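PDB 3LMZ: putative sugar isomerase from Parabacteroides distasonis, which is a putative sugar isomerase with a xylose isomerase-like TIM-barrel fold, and probably acts on a sugar or related substrate. Local coordinates for residues A65-C70 with K99-K104; P142-V147 with K179-R184. All coordinates share one frame; numbering follows the deposited sequence.

Contact 1 (A65-C70 with K99-K104); sequences AFHDKC and KRVGVK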
loop_
_atom_site.group_PDB
_atom_site.type_symbol
_atom_site.label_atom_id
_atom_site.label_comp_id
_atom_site.label_asym_id
_atom_site.label_seq_id
_atom_site.Cartn_x
_atom_site.Cartn_y
_atom_site.Cartn_z
ATOM N N ALA A 65 24.132 -10.412 -18.184
ATOM C CA ALA A 65 22.906 -11.207 -17.937
ATOM C C ALA A 65 22.069 -10.518 -16.858
ATOM O O ALA A 65 20.830 -10.472 -16.916
ATOM C CB ALA A 65 23.233 -12.651 -17.551
ATOM N N PHE A 66 22.721 -9.953 -15.855
ATOM C CA PHE A 66 22.031 -9.229 -14.784
ATOM C C PHE A 66 21.323 -8.015 -15.324
ATOM O O PHE A 66 20.122 -7.853 -15.132
ATOM C CB PHE A 66 23.055 -8.805 -13.729
ATOM C CG PHE A 66 22.504 -7.855 -12.676
ATOM C CD1 PHE A 66 21.878 -8.309 -11.532
ATOM C CD2 PHE A 66 22.574 -6.480 -12.918
ATOM C CE1 PHE A 66 21.396 -7.376 -10.610
ATOM C CE2 PHE A 66 22.072 -5.595 -12.022
ATOM C CZ PHE A 66 21.501 -6.028 -10.926
ATOM N N HIS A 67 22.019 -7.250 -16.147
ATOM C CA HIS A 67 21.393 -6.090 -16.743
ATOM C C HIS A 67 20.208 -6.452 -17.638
ATOM O O HIS A 67 19.164 -5.746 -17.640
ATOM C CB HIS A 67 22.369 -5.246 -17.541
ATOM C CG HIS A 67 23.365 -4.540 -16.699
ATOM N ND1 HIS A 67 23.004 -3.841 -15.570
ATOM C CD2 HIS A 67 24.708 -4.392 -16.836
ATOM C CE1 HIS A 67 24.095 -3.314 -15.025
ATOM N NE2 HIS A 67 25.130 -3.613 -15.786
ATOM N N ASP A 68 20.362 -7.528 -18.414
ATOM C CA ASP A 68 19.301 -7.914 -19.317
ATOM C C ASP A 68 18.075 -8.370 -18.559
ATOM O O ASP A 68 16.942 -8.062 -18.927
ATOM C CB ASP A 68 19.754 -9.049 -20.213
ATOM C CG ASP A 68 20.774 -8.623 -21.253
ATOM O OD1 ASP A 68 20.899 -7.402 -21.524
ATOM O OD2 ASP A 68 21.425 -9.552 -21.812
ATOM N N LYS A 69 18.274 -9.110 -17.469
ATOM C CA LYS A 69 17.136 -9.549 -16.668
ATOM C C LYS A 69 16.433 -8.342 -16.023
ATOM O O LYS A 69 15.186 -8.233 -16.033
ATOM C CB LYS A 69 17.568 -10.597 -15.614
ATOM C CG LYS A 69 16.401 -11.449 -15.172
ATOM C CD LYS A 69 16.663 -12.315 -13.925
ATOM C CE LYS A 69 15.453 -13.213 -13.637
ATOM N NZ LYS A 69 14.120 -12.512 -13.603
ATOM N N CYS A 70 17.230 -7.443 -15.451
ATOM C CA CYS A 70 16.680 -6.211 -14.889
ATOM C C CYS A 70 15.812 -5.465 -15.942
ATOM O O CYS A 70 14.625 -5.150 -15.692
ATOM C CB CYS A 70 17.809 -5.335 -14.389
ATOM S SG CYS A 70 18.503 -5.797 -12.801
ATOM N N LYS A 99 32.436 0.182 -11.501
ATOM C CA LYS A 99 32.742 0.542 -12.885
ATOM C C LYS A 99 32.312 -0.565 -13.833
ATOM O O LYS A 99 31.751 -0.309 -14.910
ATOM C CB LYS A 99 34.253 0.819 -13.029
ATOM C CG LYS A 99 34.700 1.202 -14.439
ATOM C CD LYS A 99 36.127 1.739 -14.485
ATOM C CE LYS A 99 36.541 2.119 -15.901
ATOM N NZ LYS A 99 37.927 2.662 -15.940
ATOM N N ARG A 100 32.604 -1.805 -13.442
ATOM C CA ARG A 100 32.243 -2.965 -14.273
ATOM C C ARG A 100 30.712 -3.111 -14.438
ATOM O O ARG A 100 30.229 -3.563 -15.447
ATOM C CB ARG A 100 32.807 -4.243 -13.681
ATOM C CG ARG A 100 34.335 -4.331 -13.767
ATOM C CD ARG A 100 34.951 -5.614 -13.184
ATOM N NE ARG A 100 34.554 -6.769 -13.957
ATOM C CZ ARG A 100 33.855 -7.825 -13.506
ATOM N NH1 ARG A 100 33.545 -7.965 -12.203
ATOM N NH2 ARG A 100 33.525 -8.760 -14.380
ATOM N N VAL A 101 29.975 -2.742 -13.397
ATOM C CA VAL A 101 28.504 -2.874 -13.344
ATOM C C VAL A 101 27.885 -1.661 -14.049
ATOM O O VAL A 101 26.717 -1.690 -14.394
ATOM C CB VAL A 101 28.009 -3.013 -11.861
ATOM C CG1 VAL A 101 26.494 -2.993 -11.740
ATOM C CG2 VAL A 101 28.505 -4.346 -11.301
ATOM N N GLY A 102 28.654 -0.588 -14.285
ATOM C CA GLY A 102 28.180 0.587 -15.022
ATOM C C GLY A 102 27.393 1.588 -14.205
ATOM O O GLY A 102 26.549 2.287 -14.749
ATOM N N VAL A 103 27.591 1.630 -12.877
ATOM C CA VAL A 103 26.979 2.654 -12.024
ATOM C C VAL A 103 28.010 3.732 -11.628
ATOM O O VAL A 103 29.229 3.537 -11.800
ATOM C CB VAL A 103 26.318 2.068 -10.772
ATOM C CG1 VAL A 103 25.211 1.092 -11.188
ATOM C CG2 VAL A 103 27.333 1.436 -9.851
ATOM N N LYS A 104 27.508 4.882 -11.169
ATOM C CA LYS A 104 28.364 5.993 -10.747
ATOM C C LYS A 104 28.102 6.386 -9.303
ATOM O O LYS A 104 28.543 7.473 -8.878
ATOM C CB LYS A 104 28.220 7.175 -11.694
ATOM C CG LYS A 104 28.596 6.730 -13.087
ATOM C CD LYS A 104 28.960 7.821 -14.009
ATOM C CE LYS A 104 29.311 7.187 -15.401
ATOM N NZ LYS A 104 28.572 5.872 -15.707
HETATM O O HOH W 1 27.942 -3.190 -17.029
#

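Contact 2 (P142-V147 with K179-R184); sequences PDATDV and KKYHTR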
loop_
_atom_site.group_PDB
_atom_site.type_symbol
_atom_site.label_atom_id
_atom_site.label_comp_id
_atom_site.label_asym_id
_atom_site.label_seq_id
_atom_site.Cartn_x
_atom_site.Cartn_y
_atom_site.Cartn_z
ATOM N N PRO A 142 26.348 6.821 13.346
ATOM C CA PRO A 142 25.016 6.614 13.890
ATOM C C PRO A 142 23.935 7.452 13.257
ATOM O O PRO A 142 22.764 7.007 13.200
ATOM C CB PRO A 142 25.153 7.000 15.378
ATOM C CG PRO A 142 26.356 7.833 15.459
ATOM C CD PRO A 142 27.271 7.433 14.307
ATOM N N ASP A 143 24.294 8.659 12.786
ATOM C CA ASP A 143 23.291 9.582 12.270
ATOM C C ASP A 143 23.822 10.523 11.160
ATOM O O ASP A 143 25.016 10.524 10.819
ATOM C CB ASP A 143 22.611 10.357 13.417
ATOM C CG ASP A 143 23.551 11.364 14.124
ATOM O OD1 ASP A 143 24.681 11.625 13.648
ATOM O OD2 ASP A 143 23.131 11.869 15.216
ATOM N N ALA A 144 22.957 11.375 10.635
ATOM C CA ALA A 144 23.303 12.200 9.495
ATOM C C ALA A 144 24.379 13.215 9.911
ATOM O O ALA A 144 25.324 13.449 9.154
ATOM C CB ALA A 144 22.068 12.912 9.000
ATOM N N THR A 145 24.290 13.762 11.131
ATOM C CA THR A 145 25.280 14.739 11.597
ATOM C C THR A 145 26.653 14.141 11.652
ATOM O O THR A 145 27.638 14.784 11.276
ATOM C CB THR A 145 24.912 15.271 12.979
ATOM O OG1 THR A 145 23.629 15.898 12.886
ATOM C CG2 THR A 145 26.022 16.242 13.517
ATOM N N ASP A 146 26.742 12.882 12.082
ATOM C CA ASP A 146 28.055 12.235 12.148
ATOM C C ASP A 146 28.659 12.042 10.759
ATOM O O ASP A 146 29.857 12.240 10.586
ATOM C CB ASP A 146 27.973 10.882 12.824
ATOM C CG ASP A 146 29.343 10.289 13.062
ATOM O OD1 ASP A 146 30.068 10.842 13.932
ATOM O OD2 ASP A 146 29.727 9.316 12.381
ATOM N N VAL A 147 27.860 11.736 9.764
ATOM C CA VAL A 147 28.379 11.596 8.421
ATOM C C VAL A 147 28.788 12.933 7.901
ATOM O O VAL A 147 29.900 13.057 7.348
ATOM C CB VAL A 147 27.387 10.945 7.448
ATOM C CG1 VAL A 147 27.989 10.898 6.027
ATOM C CG2 VAL A 147 27.038 9.550 7.909
ATOM N N LYS A 179 17.327 19.153 5.236
ATOM C CA LYS A 179 17.458 20.603 4.982
ATOM C C LYS A 179 18.920 21.042 5.177
ATOM O O LYS A 179 19.493 21.699 4.313
ATOM C CB LYS A 179 16.536 21.431 5.873
ATOM C CG LYS A 179 16.570 22.936 5.579
ATOM C CD LYS A 179 15.872 23.763 6.674
ATOM C CE LYS A 179 14.364 23.732 6.543
ATOM N NZ LYS A 179 13.680 24.422 7.688
ATOM N N LYS A 180 19.519 20.667 6.307
ATOM C CA LYS A 180 20.908 21.050 6.592
ATOM C C LYS A 180 21.891 20.499 5.580
ATOM O O LYS A 180 22.810 21.214 5.098
ATOM C CB LYS A 180 21.316 20.584 7.997
ATOM C CG LYS A 180 20.651 21.366 9.107
ATOM C CD LYS A 180 21.156 20.955 10.486
ATOM C CE LYS A 180 20.696 19.562 10.876
ATOM N NZ LYS A 180 20.983 19.242 12.302
ATOM N N TYR A 181 21.718 19.221 5.277
ATOM C CA TYR A 181 22.806 18.398 4.697
ATOM C C TYR A 181 22.607 18.022 3.244
ATOM O O TYR A 181 23.381 17.249 2.712
ATOM C CB TYR A 181 23.021 17.133 5.535
ATOM C CG TYR A 181 23.247 17.379 7.019
ATOM C CD1 TYR A 181 24.050 18.442 7.445
ATOM C CD2 TYR A 181 22.743 16.534 7.994
ATOM C CE1 TYR A 181 24.298 18.686 8.818
ATOM C CE2 TYR A 181 22.959 16.788 9.361
ATOM C CZ TYR A 181 23.765 17.848 9.759
ATOM O OH TYR A 181 24.016 18.092 11.094
ATOM N N HIS A 182 21.535 18.506 2.629
ATOM C CA HIS A 182 21.187 18.118 1.244
ATOM C C HIS A 182 22.291 18.123 0.218
ATOM O O HIS A 182 22.299 17.254 -0.664
ATOM C CB HIS A 182 19.964 18.913 0.710
ATOM C CG HIS A 182 20.240 20.341 0.422
ATOM N ND1 HIS A 182 20.182 21.330 1.379
ATOM C CD2 HIS A 182 20.621 20.943 -0.731
ATOM C CE1 HIS A 182 20.535 22.480 0.831
ATOM N NE2 HIS A 182 20.806 22.268 -0.447
ATOM N N THR A 183 23.264 19.026 0.363
ATOM C CA THR A 183 24.359 19.067 -0.604
ATOM C C THR A 183 25.224 17.786 -0.608
ATOM O O THR A 183 25.952 17.497 -1.590
ATOM C CB THR A 183 25.254 20.297 -0.371
ATOM O OG1 THR A 183 25.733 20.305 0.988
ATOM C CG2 THR A 183 24.435 21.600 -0.625
ATOM N N ARG A 184 25.145 17.016 0.473
ATOM C CA ARG A 184 25.813 15.717 0.555
ATOM C C ARG A 184 24.847 14.546 0.798
ATOM O O ARG A 184 25.259 13.580 1.374
ATOM C CB ARG A 184 26.881 15.763 1.651
ATOM C CG ARG A 184 28.027 16.688 1.271
ATOM C CD ARG A 184 29.051 16.752 2.363
ATOM N NE ARG A 184 30.174 17.637 2.067
ATOM C CZ ARG A 184 31.277 17.307 1.386
ATOM N NH1 ARG A 184 31.449 16.111 0.870
ATOM N NH2 ARG A 184 32.255 18.209 1.217
#

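Contact 1 (A65-C70 with K99-K104)
His67 turns its CG anti to its own carbonyl carbon (chi1 -70°), which swings the imidazole off helix 60-72 toward the C-terminal end of helix 88-101, while Val101 sets CG1 anti to its backbone N (chi1 173°) and so brings that methyl near the ring. Both helices belong to the outer layer of the TIM barrel: strand 76-85 runs between them in the chain, making them successive helices of the beta/alpha repeat. The meeting is narrow. His67 NE2 gives its N-H to the carbonyl oxygen of Val101 at 2.9 Å, but the N-H...O angle is only 127°, so the bond is weak; the oxygen lies at the ring edge, near the ring plane, and sits 3.1 Å from His67 CE1 as well. Beside it, His67 CE1 lies 4.1 Å from Val101 CG1, a light apolar touch between side chains that meet at a slant.

The acceptor belongs to the last helical residue, just before the chain leaves the helix. Gly102, whose phi is positive, is the C-prime residue of a Schellman motif, in which Val103 N reaches back to Ala98 O and Gly102 N bonds weakly to Lys99 O at 3.2 Å. His67 meets the Val101 carbonyl at this end. Deeper in, Phe66 and Val101 both pack on Leu54 and Ile49, so a shared apolar patch backs the polar link. Arg100 is tied to the same region of the fold by its salt bridge to Asp60. A water bridges the two helices a second time: it stands in the plane of the imidazole, 3.1 Å from His67 NE2, and donates to Arg100 O at 2.8 Å.

Contact 2 (P142-V147 with K179-R184)
Tyr181 and Thr145 join their hydroxyls across the gap between helix 144-151 and the end of helix 174-181, with Thr145 OG1 and Tyr181 OH 2.9 Å apart and either able to donate. The threonine oxygen comes to the edge of the phenol, near its plane. Its position follows from chi1 of -60°, which puts OG1 beside the backbone N and anti to the carbonyl carbon. A second polar approach, from the tyrosine's own helix, is weak and doubtful: Lys180 NZ lies 3.5 Å from Tyr181 OH in one of the lysine's two conformers.

The apolar part lies further down the ring, where Ala144 CB approaches Tyr181 CD2 at 3.8 Å. Lys180 CB covers one face of the phenol near its rim, and Trp148, one turn along helix 144-151, stacks with it; Met160 of strand 158-163 touches it too. An alanine in place of Tyr181 removes the whole phenol, and would probably leave Thr145 OG1 without this hydroxyl mate and open a gap beside Ala144 and Trp148.

Each segment also has a side-chain-to-backbone bond of its own. Asp143 is the N-cap of helix 144-151, its OD1 taking the N-H of Asp146 at 2.9 Å in a capping bond, nearly in line with the carboxylate C-O bond. On the other segment His182 ND1 donates to Lys179 O at 3.0 Å, with the carbonyl oxygen in the imidazole plane.

Strand 158-163 lies between these helices in sequence and pairs in parallel with strand 185-193, which follows the tyrosine: this is the side-by-side packing of outer helices in the beta/alpha repeat of a TIM barrel.

Overall arrangement
Contact 1 closes before contact 2 opens along the chain, and the two lie on opposite sides of the molecule's centre, with their own centres 29 Å apart and their nearest atoms about 12 Å apart. Both join helices of the outer layer of one xylose isomerase-like barrel, and the parallel strands 76-85, 105-110, 128-132 and 158-163 connect their neighbourhoods through the sheet. The centre of contact 1 is about 17 Å from the centre of the chain, that of contact 2 about 14 Å. The other subunit of the assembly touches neither. Each thus pairs outer helices at a different place round the same barrel.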